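Local coordinates for regulatory protein cox (Enterobacteria phage P2, PDB 4LHF) that is a helix-turn-helix DNA-binding protein that represses the phage Pc promoter, which controls the immunity repressor gene C and the integrase gene int, at residues L68-E71 and S72-K75; I77-G80 and W81-W84; P60-N63 and N64-L68. All coordinates share one frame; numbering follows the deposited sequence.

Contact 1: residues L68-E71 and S72-K75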
ATOM      1  N   LEU A  68      -4.105   5.163 -10.117  1.00 78.41           N
ATOM      2  CA  LEU A  68      -4.742   6.473 -10.200  1.00 72.90           C
ATOM      3  C   LEU A  68      -3.708   7.583 -10.061  1.00 79.46           C
ATOM      4  O   LEU A  68      -3.666   8.521 -10.865  1.00 94.85           O
ATOM      5  CB  LEU A  68      -5.788   6.623  -9.095  1.00 81.09           C
ATOM      6  CG  LEU A  68      -7.250   6.285  -9.399  1.00 82.81           C
ATOM      7  CD1 LEU A  68      -7.852   5.445  -8.281  1.00100.78           C
ATOM      8  CD2 LEU A  68      -8.058   7.561  -9.591  1.00 91.45           C
ATOM      9  N   ALA A  69      -2.873   7.459  -9.034  1.00 84.62           N
ATOM     10  CA  ALA A  69      -1.840   8.443  -8.746  1.00 89.80           C
ATOM     11  C   ALA A  69      -0.868   8.623  -9.909  1.00 85.91           C
ATOM     12  O   ALA A  69      -0.500   9.748 -10.247  1.00 97.60           O
ATOM     13  CB  ALA A  69      -1.091   8.054  -7.485  1.00 88.38           C
ATOM     14  N   TYR A  70      -0.450   7.518 -10.517  1.00 78.18           N
ATOM     15  CA  TYR A  70       0.520   7.600 -11.600  1.00 80.37           C
ATOM     16  C   TYR A  70      -0.102   8.080 -12.906  1.00 90.27           C
ATOM     17  O   TYR A  70       0.588   8.626 -13.764  1.00 92.37           O
ATOM     18  CB  TYR A  70       1.226   6.262 -11.814  1.00 76.43           C
ATOM     19  CG  TYR A  70       2.256   6.305 -12.921  1.00 74.66           C
ATOM     20  CD1 TYR A  70       3.512   6.856 -12.702  1.00 74.84           C
ATOM     21  CD2 TYR A  70       1.970   5.808 -14.184  1.00 58.02           C
ATOM     22  CE1 TYR A  70       4.455   6.903 -13.708  1.00 68.00           C
ATOM     23  CE2 TYR A  70       2.907   5.851 -15.197  1.00 64.98           C
ATOM     24  CZ  TYR A  70       4.148   6.400 -14.953  1.00 67.04           C
ATOM     25  OH  TYR A  70       5.088   6.447 -15.957  1.00 82.62           O
ATOM     26  N   GLU A  71      -1.404   7.871 -13.063  1.00 89.67           N
ATOM     27  CA  GLU A  71      -2.086   8.324 -14.271  1.00 85.44           C
ATOM     28  C   GLU A  71      -2.521   9.783 -14.180  1.00101.75           C
ATOM     29  O   GLU A  71      -2.741  10.436 -15.203  1.00 94.53           O
ATOM     30  CB  GLU A  71      -3.297   7.444 -14.574  1.00 88.80           C
ATOM     31  CG  GLU A  71      -2.944   6.044 -15.025  1.00 80.47           C
ATOM     32  CD  GLU A  71      -4.171   5.187 -15.271  1.00 92.17           C
ATOM     33  OE1 GLU A  71      -5.276   5.592 -14.851  1.00 79.29           O
ATOM     34  OE2 GLU A  71      -4.027   4.110 -15.888  1.00101.15           O
ATOM     35  N   SER A  72      -2.636  10.295 -12.957  1.00101.52           N
ATOM     36  CA  SER A  72      -3.145  11.651 -12.752  1.00 97.16           C
ATOM     37  C   SER A  72      -2.096  12.743 -12.978  1.00105.07           C
ATOM     38  O   SER A  72      -2.442  13.911 -13.148  1.00126.76           O
ATOM     39  CB  SER A  72      -3.753  11.797 -11.355  1.00100.40           C
ATOM     40  OG  SER A  72      -2.763  12.157 -10.407  1.00109.65           O
ATOM     41  N   ARG A  73      -0.821  12.373 -12.965  1.00107.50           N
ATOM     42  CA  ARG A  73       0.228  13.336 -13.280  1.00103.90           C
ATOM     43  C   ARG A  73       0.205  13.634 -14.776  1.00107.36           C
ATOM     44  O   ARG A  73      -0.219  12.793 -15.572  1.00114.91           O
ATOM     45  CB  ARG A  73       1.601  12.832 -12.823  1.00100.51           C
ATOM     46  CG  ARG A  73       1.760  11.328 -12.844  1.00103.93           C
ATOM     47  CD  ARG A  73       2.332  10.821 -11.531  1.00 89.34           C
ATOM     48  NE  ARG A  73       3.500  11.592 -11.122  1.00106.69           N
ATOM     49  CZ  ARG A  73       4.726  11.385 -11.587  1.00105.03           C
ATOM     50  NH1 ARG A  73       4.945  10.421 -12.471  1.00110.53           N
ATOM     51  NH2 ARG A  73       5.737  12.130 -11.159  1.00 91.62           N
ATOM     52  N   PRO A  74       0.638  14.842 -15.168  1.00124.13           N
ATOM     53  CA  PRO A  74       0.564  15.198 -16.588  1.00129.65           C
ATOM     54  C   PRO A  74       1.595  14.436 -17.412  1.00130.90           C
ATOM     55  O   PRO A  74       2.702  14.185 -16.934  1.00126.20           O
ATOM     56  CB  PRO A  74       0.867  16.695 -16.582  1.00139.18           C
ATOM     57  CG  PRO A  74       1.727  16.891 -15.384  1.00140.77           C
ATOM     58  CD  PRO A  74       1.204  15.932 -14.353  1.00132.00           C
ATOM     59  N   LYS A  75       1.228  14.089 -18.643  1.00118.17           N
ATOM     60  CA  LYS A  75       2.018  13.184 -19.481  1.00117.72           C
ATOM     61  C   LYS A  75       3.479  13.581 -19.696  1.00123.97           C
ATOM     62  O   LYS A  75       4.289  12.752 -20.105  1.00126.85           O
ATOM     63  CB  LYS A  75       1.336  12.976 -20.836  1.00113.30           C
ATOM     64  CG  LYS A  75       0.820  14.253 -21.476  1.00122.02           C
ATOM     65  CD  LYS A  75       0.727  14.112 -22.988  1.00118.46           C
ATOM     66  CE  LYS A  75      -0.013  12.844 -23.388  1.00101.56           C
ATOM     67  NZ  LYS A  75      -0.027  12.659 -24.866  1.00110.03           N
TER
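With chi1 at 87°, S72 sets its OG between its own backbone N and carbonyl carbon, turned back over the last helical turn, while Y70 sends its ring down the flank with CG anti to the backbone N (chi1 -179°). R73 bends at chi2 and chi3 and folds its chain back toward that ring. S72 OG gives a weak hydrogen bond to A69 O at 3.3 Å, and S72 N divides itself between two acceptors, L68 O at 2.9 Å and A69 O at 3.5 Å, both bonds weak. The carbonyls of A69 and Y70 are then covered by aliphatic carbon: R73 CD lies 3.3 Å from A69 O, and R73 CG 3.1 Å from Y70 O. Farther out, R73 NH1 stands 3.8 Å from Y70 CE1, the ring and guanidinium planes 32° apart, an oblique approach rather than a stack. Y70 OH reaches beyond the turn in a weak hydrogen bond with W81 NE1. Weak, shared bonds and an arginine chain laid over the last carbonyls lie where helix 59-72 gives way to the short link to helix 75-80, with P74 at its N-cap.

Contact 2: residues I77-G80 and W81-W84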
ATOM      1  N   ILE A  77       5.948  14.735 -17.355  1.00122.13           N
ATOM      2  CA  ILE A  77       6.747  14.031 -16.362  1.00135.23           C
ATOM      3  C   ILE A  77       6.550  12.520 -16.458  1.00132.86           C
ATOM      4  O   ILE A  77       7.517  11.754 -16.455  1.00125.47           O
ATOM      5  CB  ILE A  77       6.410  14.499 -14.931  1.00134.58           C
ATOM      6  CG1 ILE A  77       7.111  15.823 -14.627  1.00129.39           C
ATOM      7  CG2 ILE A  77       6.815  13.447 -13.912  1.00142.05           C
ATOM      8  CD1 ILE A  77       7.077  16.214 -13.163  1.00113.73           C
ATOM      9  N   ARG A  78       5.292  12.107 -16.562  1.00123.14           N
ATOM     10  CA  ARG A  78       4.926  10.694 -16.565  1.00104.92           C
ATOM     11  C   ARG A  78       5.571   9.890 -17.695  1.00103.13           C
ATOM     12  O   ARG A  78       6.050   8.776 -17.476  1.00103.68           O
ATOM     13  CB  ARG A  78       3.402  10.545 -16.617  1.00100.46           C
ATOM     14  CG  ARG A  78       2.928   9.153 -16.994  1.00 97.66           C
ATOM     15  CD  ARG A  78       1.427   9.017 -16.825  1.00 92.63           C
ATOM     16  NE  ARG A  78       0.685   9.983 -17.627  1.00 99.38           N
ATOM     17  CZ  ARG A  78      -0.151   9.654 -18.607  1.00103.07           C
ATOM     18  NH1 ARG A  78      -0.787  10.600 -19.285  1.00107.71           N
ATOM     19  NH2 ARG A  78      -0.358   8.378 -18.904  1.00106.61           N
ATOM     20  N   ASP A  79       5.591  10.459 -18.896  1.00 92.23           N
ATOM     21  CA  ASP A  79       6.067   9.735 -20.073  1.00 89.69           C
ATOM     22  C   ASP A  79       7.428  10.206 -20.586  1.00 90.84           C
ATOM     23  O   ASP A  79       7.926   9.695 -21.589  1.00 96.13           O
ATOM     24  CB  ASP A  79       5.035   9.814 -21.199  1.00105.76           C
ATOM     25  CG  ASP A  79       3.900   8.822 -21.023  1.00114.45           C
ATOM     26  OD1 ASP A  79       3.823   8.189 -19.949  1.00111.26           O
ATOM     27  OD2 ASP A  79       3.087   8.679 -21.960  1.00101.67           O
ATOM     28  N   GLY A  80       8.028  11.172 -19.898  1.00 90.03           N
ATOM     29  CA  GLY A  80       9.299  11.728 -20.327  1.00 75.71           C
ATOM     30  C   GLY A  80      10.468  10.760 -20.265  1.00 92.98           C
ATOM     31  O   GLY A  80      11.349  10.786 -21.125  1.00 99.11           O
ATOM     32  N   TRP A  81      10.473   9.903 -19.249  1.00 91.91           N
ATOM     33  CA  TRP A  81      11.593   8.997 -19.003  1.00 76.97           C
ATOM     34  C   TRP A  81      11.789   7.960 -20.110  1.00 84.74           C
ATOM     35  O   TRP A  81      12.875   7.398 -20.257  1.00 94.88           O
ATOM     36  CB  TRP A  81      11.410   8.283 -17.664  1.00 79.60           C
ATOM     37  CG  TRP A  81      10.240   7.350 -17.649  1.00 77.46           C
ATOM     38  CD1 TRP A  81       8.926   7.687 -17.505  1.00 77.90           C
ATOM     39  CD2 TRP A  81      10.276   5.924 -17.785  1.00 72.21           C
ATOM     40  NE1 TRP A  81       8.141   6.561 -17.544  1.00 82.88           N
ATOM     41  CE2 TRP A  81       8.945   5.465 -17.713  1.00 75.32           C
ATOM     42  CE3 TRP A  81      11.304   4.991 -17.959  1.00 74.58           C
ATOM     43  CZ2 TRP A  81       8.615   4.114 -17.809  1.00 77.83           C
ATOM     44  CZ3 TRP A  81      10.975   3.650 -18.054  1.00 79.34           C
ATOM     45  CH2 TRP A  81       9.641   3.225 -17.979  1.00 72.28           C
ATOM     46  N   LEU A  82      10.735   7.708 -20.879  1.00 85.56           N
ATOM     47  CA  LEU A  82      10.773   6.708 -21.942  1.00 78.55           C
ATOM     48  C   LEU A  82      11.724   7.101 -23.069  1.00 82.18           C
ATOM     49  O   LEU A  82      12.174   6.251 -23.837  1.00 84.79           O
ATOM     50  CB  LEU A  82       9.368   6.476 -22.497  1.00 78.00           C
ATOM     51  CG  LEU A  82       8.375   5.821 -21.539  1.00 70.45           C
ATOM     52  CD1 LEU A  82       6.951   6.069 -21.996  1.00 74.84           C
ATOM     53  CD2 LEU A  82       8.652   4.332 -21.448  1.00 77.91           C
ATOM     54  N   MET A  83      12.025   8.393 -23.163  1.00 83.83           N
ATOM     55  CA  MET A  83      12.940   8.898 -24.180  1.00 83.79           C
ATOM     56  C   MET A  83      14.362   8.410 -23.930  1.00 92.10           C
ATOM     57  O   MET A  83      15.150   8.258 -24.863  1.00108.45           O
ATOM     58  CB  MET A  83      12.914  10.425 -24.216  1.00 94.54           C
ATOM     59  CG  MET A  83      11.540  11.019 -24.471  1.00113.50           C
ATOM     60  SD  MET A  83      11.557  12.821 -24.491  1.00126.67           S
ATOM     61  CE  MET A  83      12.571  13.141 -25.931  1.00 93.93           C
ATOM     62  N   TRP A  84      14.683   8.166 -22.662  1.00 88.62           N
ATOM     63  CA  TRP A  84      16.002   7.674 -22.283  1.00 89.26           C
ATOM     64  C   TRP A  84      16.243   6.257 -22.788  1.00 91.04           C
ATOM     65  O   TRP A  84      17.380   5.790 -22.831  1.00 93.62           O
ATOM     66  CB  TRP A  84      16.178   7.727 -20.765  1.00 86.30           C
ATOM     67  CG  TRP A  84      16.369   9.111 -20.240  1.00 89.39           C
ATOM     68  CD1 TRP A  84      15.398  10.030 -19.974  1.00 94.24           C
ATOM     69  CD2 TRP A  84      17.615   9.741 -19.922  1.00 73.11           C
ATOM     70  NE1 TRP A  84      15.961  11.193 -19.507  1.00 99.93           N
ATOM     71  CE2 TRP A  84      17.322  11.041 -19.466  1.00 77.95           C
ATOM     72  CE3 TRP A  84      18.951   9.331 -19.976  1.00 80.02           C
ATOM     73  CZ2 TRP A  84      18.314  11.933 -19.066  1.00 86.29           C
ATOM     74  CZ3 TRP A  84      19.934  10.218 -19.579  1.00 89.64           C
ATOM     75  CH2 TRP A  84      19.611  11.505 -19.131  1.00 87.79           C
TER
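This is a local, surface-lying contact at the C-terminal end of helix 75-80, where the chain passes into a 3-10 segment, 81-84, near the end of the modelled protein. The change of winding is seen in the hydrogen bond from M83 N to G80 O, which spans three residues, at 3.2 Å and 161° at the hydrogen, with the donor 47° out of the carbonyl plane. The methylene groups of M83 lie against the same oxygen, CG at 3.4 Å from G80 O. With chi1 at 66°, the indole of W81 lies back along the preceding turn, and its CD1-NE1 edge meets R78 O. That oxygen lies in the plane of the ring, 3.0 Å from W81 NE1 and 3.1 Å from W81 CD1. One face of the indole carries L82 CD2, 3.6 Å above its plane, and on the other branch L82 CD1 approaches D79 CG at 4.2 Å. The indole edge against R78 O is a feature of this particular junction; the i to i+3 bonds, M83 N to G80 O and then W84 N to W81 O, are what characterise a 3-10 turn running on from a helix.

Contact 3: residues P60-N63 and N64-L68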
ATOM      1  N   PRO A  60      -5.889  -4.632  -3.553  1.00 69.23           N
ATOM      2  CA  PRO A  60      -6.559  -3.982  -4.688  1.00 77.28           C
ATOM      3  C   PRO A  60      -6.657  -2.467  -4.540  1.00 78.84           C
ATOM      4  O   PRO A  60      -6.392  -1.738  -5.497  1.00 85.84           O
ATOM      5  CB  PRO A  60      -7.958  -4.599  -4.660  1.00 68.69           C
ATOM      6  CG  PRO A  60      -7.750  -5.942  -4.077  1.00 57.70           C
ATOM      7  CD  PRO A  60      -6.672  -5.775  -3.046  1.00 66.20           C
ATOM      8  N   ALA A  61      -7.029  -2.003  -3.351  1.00 75.27           N
ATOM      9  CA  ALA A  61      -7.122  -0.575  -3.081  1.00 65.53           C
ATOM     10  C   ALA A  61      -5.760   0.091  -3.242  1.00 71.99           C
ATOM     11  O   ALA A  61      -5.650   1.182  -3.804  1.00 88.36           O
ATOM     12  CB  ALA A  61      -7.663  -0.337  -1.684  1.00 57.70           C
ATOM     13  N   TRP A  62      -4.728  -0.586  -2.751  1.00 71.99           N
ATOM     14  CA  TRP A  62      -3.358  -0.090  -2.812  1.00 62.70           C
ATOM     15  C   TRP A  62      -2.897   0.104  -4.253  1.00 70.44           C
ATOM     16  O   TRP A  62      -2.468   1.194  -4.636  1.00 81.31           O
ATOM     17  CB  TRP A  62      -2.431  -1.053  -2.063  1.00 72.19           C
ATOM     18  CG  TRP A  62      -0.961  -0.824  -2.258  1.00 72.41           C
ATOM     19  CD1 TRP A  62      -0.079  -1.662  -2.877  1.00 70.09           C
ATOM     20  CD2 TRP A  62      -0.199   0.307  -1.817  1.00 66.77           C
ATOM     21  NE1 TRP A  62       1.183  -1.123  -2.853  1.00 70.13           N
ATOM     22  CE2 TRP A  62       1.137   0.083  -2.211  1.00 69.23           C
ATOM     23  CE3 TRP A  62      -0.516   1.484  -1.136  1.00 75.47           C
ATOM     24  CZ2 TRP A  62       2.154   0.999  -1.944  1.00 72.12           C
ATOM     25  CZ3 TRP A  62       0.495   2.390  -0.873  1.00 72.36           C
ATOM     26  CH2 TRP A  62       1.815   2.142  -1.276  1.00 77.40           C
ATOM     27  N   ASN A  63      -3.014  -0.948  -5.056  1.00 80.02           N
ATOM     28  CA  ASN A  63      -2.550  -0.905  -6.439  1.00 80.62           C
ATOM     29  C   ASN A  63      -3.394  -0.020  -7.354  1.00 73.42           C
ATOM     30  O   ASN A  63      -2.855   0.674  -8.220  1.00 81.67           O
ATOM     31  CB  ASN A  63      -2.428  -2.318  -7.008  1.00 68.64           C
ATOM     32  CG  ASN A  63      -1.307  -3.107  -6.358  1.00 75.28           C
ATOM     33  OD1 ASN A  63      -0.188  -2.611  -6.214  1.00 72.65           O
ATOM     34  ND2 ASN A  63      -1.605  -4.334  -5.945  1.00 73.75           N
ATOM     35  N   ASN A  64      -4.710  -0.038  -7.159  1.00 72.65           N
ATOM     36  CA  ASN A  64      -5.583   0.872  -7.890  1.00 80.14           C
ATOM     37  C   ASN A  64      -5.287   2.323  -7.523  1.00 81.04           C
ATOM     38  O   ASN A  64      -5.376   3.217  -8.365  1.00 86.44           O
ATOM     39  CB  ASN A  64      -7.055   0.547  -7.637  1.00 86.27           C
ATOM     40  CG  ASN A  64      -7.452  -0.809  -8.185  1.00105.04           C
ATOM     41  OD1 ASN A  64      -6.799  -1.340  -9.082  1.00106.16           O
ATOM     42  ND2 ASN A  64      -8.525  -1.377  -7.645  1.00 99.98           N
ATOM     43  N   GLY A  65      -4.921   2.543  -6.264  1.00 88.43           N
ATOM     44  CA  GLY A  65      -4.530   3.861  -5.796  1.00 89.31           C
ATOM     45  C   GLY A  65      -3.242   4.332  -6.446  1.00 83.01           C
ATOM     46  O   GLY A  65      -3.153   5.467  -6.923  1.00 84.04           O
ATOM     47  N   LEU A  66      -2.240   3.458  -6.467  1.00 80.15           N
ATOM     48  CA  LEU A  66      -0.980   3.749  -7.143  1.00 80.22           C
ATOM     49  C   LEU A  66      -1.211   4.044  -8.624  1.00 89.04           C
ATOM     50  O   LEU A  66      -0.570   4.926  -9.197  1.00 87.08           O
ATOM     51  CB  LEU A  66      -0.022   2.568  -6.996  1.00 80.05           C
ATOM     52  CG  LEU A  66       0.406   2.190  -5.580  1.00 77.89           C
ATOM     53  CD1 LEU A  66       1.059   0.823  -5.585  1.00 80.83           C
ATOM     54  CD2 LEU A  66       1.349   3.238  -5.025  1.00 72.08           C
ATOM     55  N   LYS A  67      -2.130   3.299  -9.235  1.00 91.03           N
ATOM     56  CA  LYS A  67      -2.455   3.461 -10.652  1.00 82.83           C
ATOM     57  C   LYS A  67      -3.087   4.826 -10.908  1.00 82.72           C
ATOM     58  O   LYS A  67      -2.659   5.553 -11.808  1.00 87.11           O
ATOM     59  CB  LYS A  67      -3.404   2.350 -11.108  1.00 73.11           C
ATOM     60  CG  LYS A  67      -3.581   2.232 -12.629  1.00 70.64           C
ATOM     61  CD  LYS A  67      -4.745   1.279 -12.961  1.00 80.63           C
ATOM     62  CE  LYS A  67      -4.554   0.625 -14.339  1.00105.38           C
ATOM     63  NZ  LYS A  67      -5.574  -0.441 -14.653  1.00126.35           N
ATOM     64  N   LEU A  68      -4.105   5.163 -10.117  1.00 78.41           N
ATOM     65  CA  LEU A  68      -4.742   6.473 -10.200  1.00 72.90           C
ATOM     66  C   LEU A  68      -3.708   7.583 -10.061  1.00 79.46           C
ATOM     67  O   LEU A  68      -3.666   8.521 -10.865  1.00 94.85           O
ATOM     68  CB  LEU A  68      -5.788   6.623  -9.095  1.00 81.09           C
ATOM     69  CG  LEU A  68      -7.250   6.285  -9.399  1.00 82.81           C
ATOM     70  CD1 LEU A  68      -7.852   5.445  -8.281  1.00100.78           C
ATOM     71  CD2 LEU A  68      -8.058   7.561  -9.591  1.00 91.45           C
TER
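Four successive i to i+4 hydrogen bonds carry the backbone from P60-N63 into N64-L68: N64 N to P60 O, G65 N to A61 O, L66 N to W62 O and K67 N to N63 O all measure 2.9 Å.

Among the side chains, W62 and L66 form the principal pair, one turn apart on the same flank. The tryptophan has CG anti to the backbone N, and this chi1 of 169° holds the indole out from the helix, while L66 leans back over its face. L66 CD1 settles over one face of the ring, making a CH-pi contact 3.6 Å from the centroid of the five-membered ring and 24° off its normal; its closest ring atom is W62 NE1, 3.4 Å from L66 CD1. The second methyl is near the benzo ring on the same face, L66 CD2 lying 3.9 Å from W62 CZ2.

Residues i and i+4 fall on the same flank of an alpha-helix, which brings W62 and L66 together here in helix 59-72, the helix that follows strand 54-58 of the antiparallel sheet. The indole also meets F17 of helix 14-21 edge-to-face and touches L37 and P38, tying this helix to the part of the fold that holds the earlier helices.

N63 comes in from beside the same leucine, its OD1 3.7 Å from L66 CD1, the two side chains crossing obliquely. On another flank N64 turns back over the preceding turn, CG anti to the carbonyl carbon, and lays its amide beside P60 O, with ND2 3.0 Å from P60 O at an angle too poor for a hydrogen bond. P60 itself touches D10, and A61 touches P38.

Overall arrangement
Along the chain the order is contact 3, contact 1, contact 2. Contacts 3 and 1 both use helix 59-72 and share L68, their centres about 12 Å apart; contact 2 spans the end of helix 75-80. Contacts 1 and 2 have centres about 13 Å apart and meet through Y70 OH, 2.9 Å from R78 O in a probable hydrogen bond. Contacts 2 and 3 do not touch, their centres about 21 Å and nearest atoms about 7 Å apart. Distances from the chain's centre rise from about 8 Å at contact 3 through 17 Å to 24 Å, tracing a helical arm that leaves the sheet-bearing body and could be available for contacts beyond it.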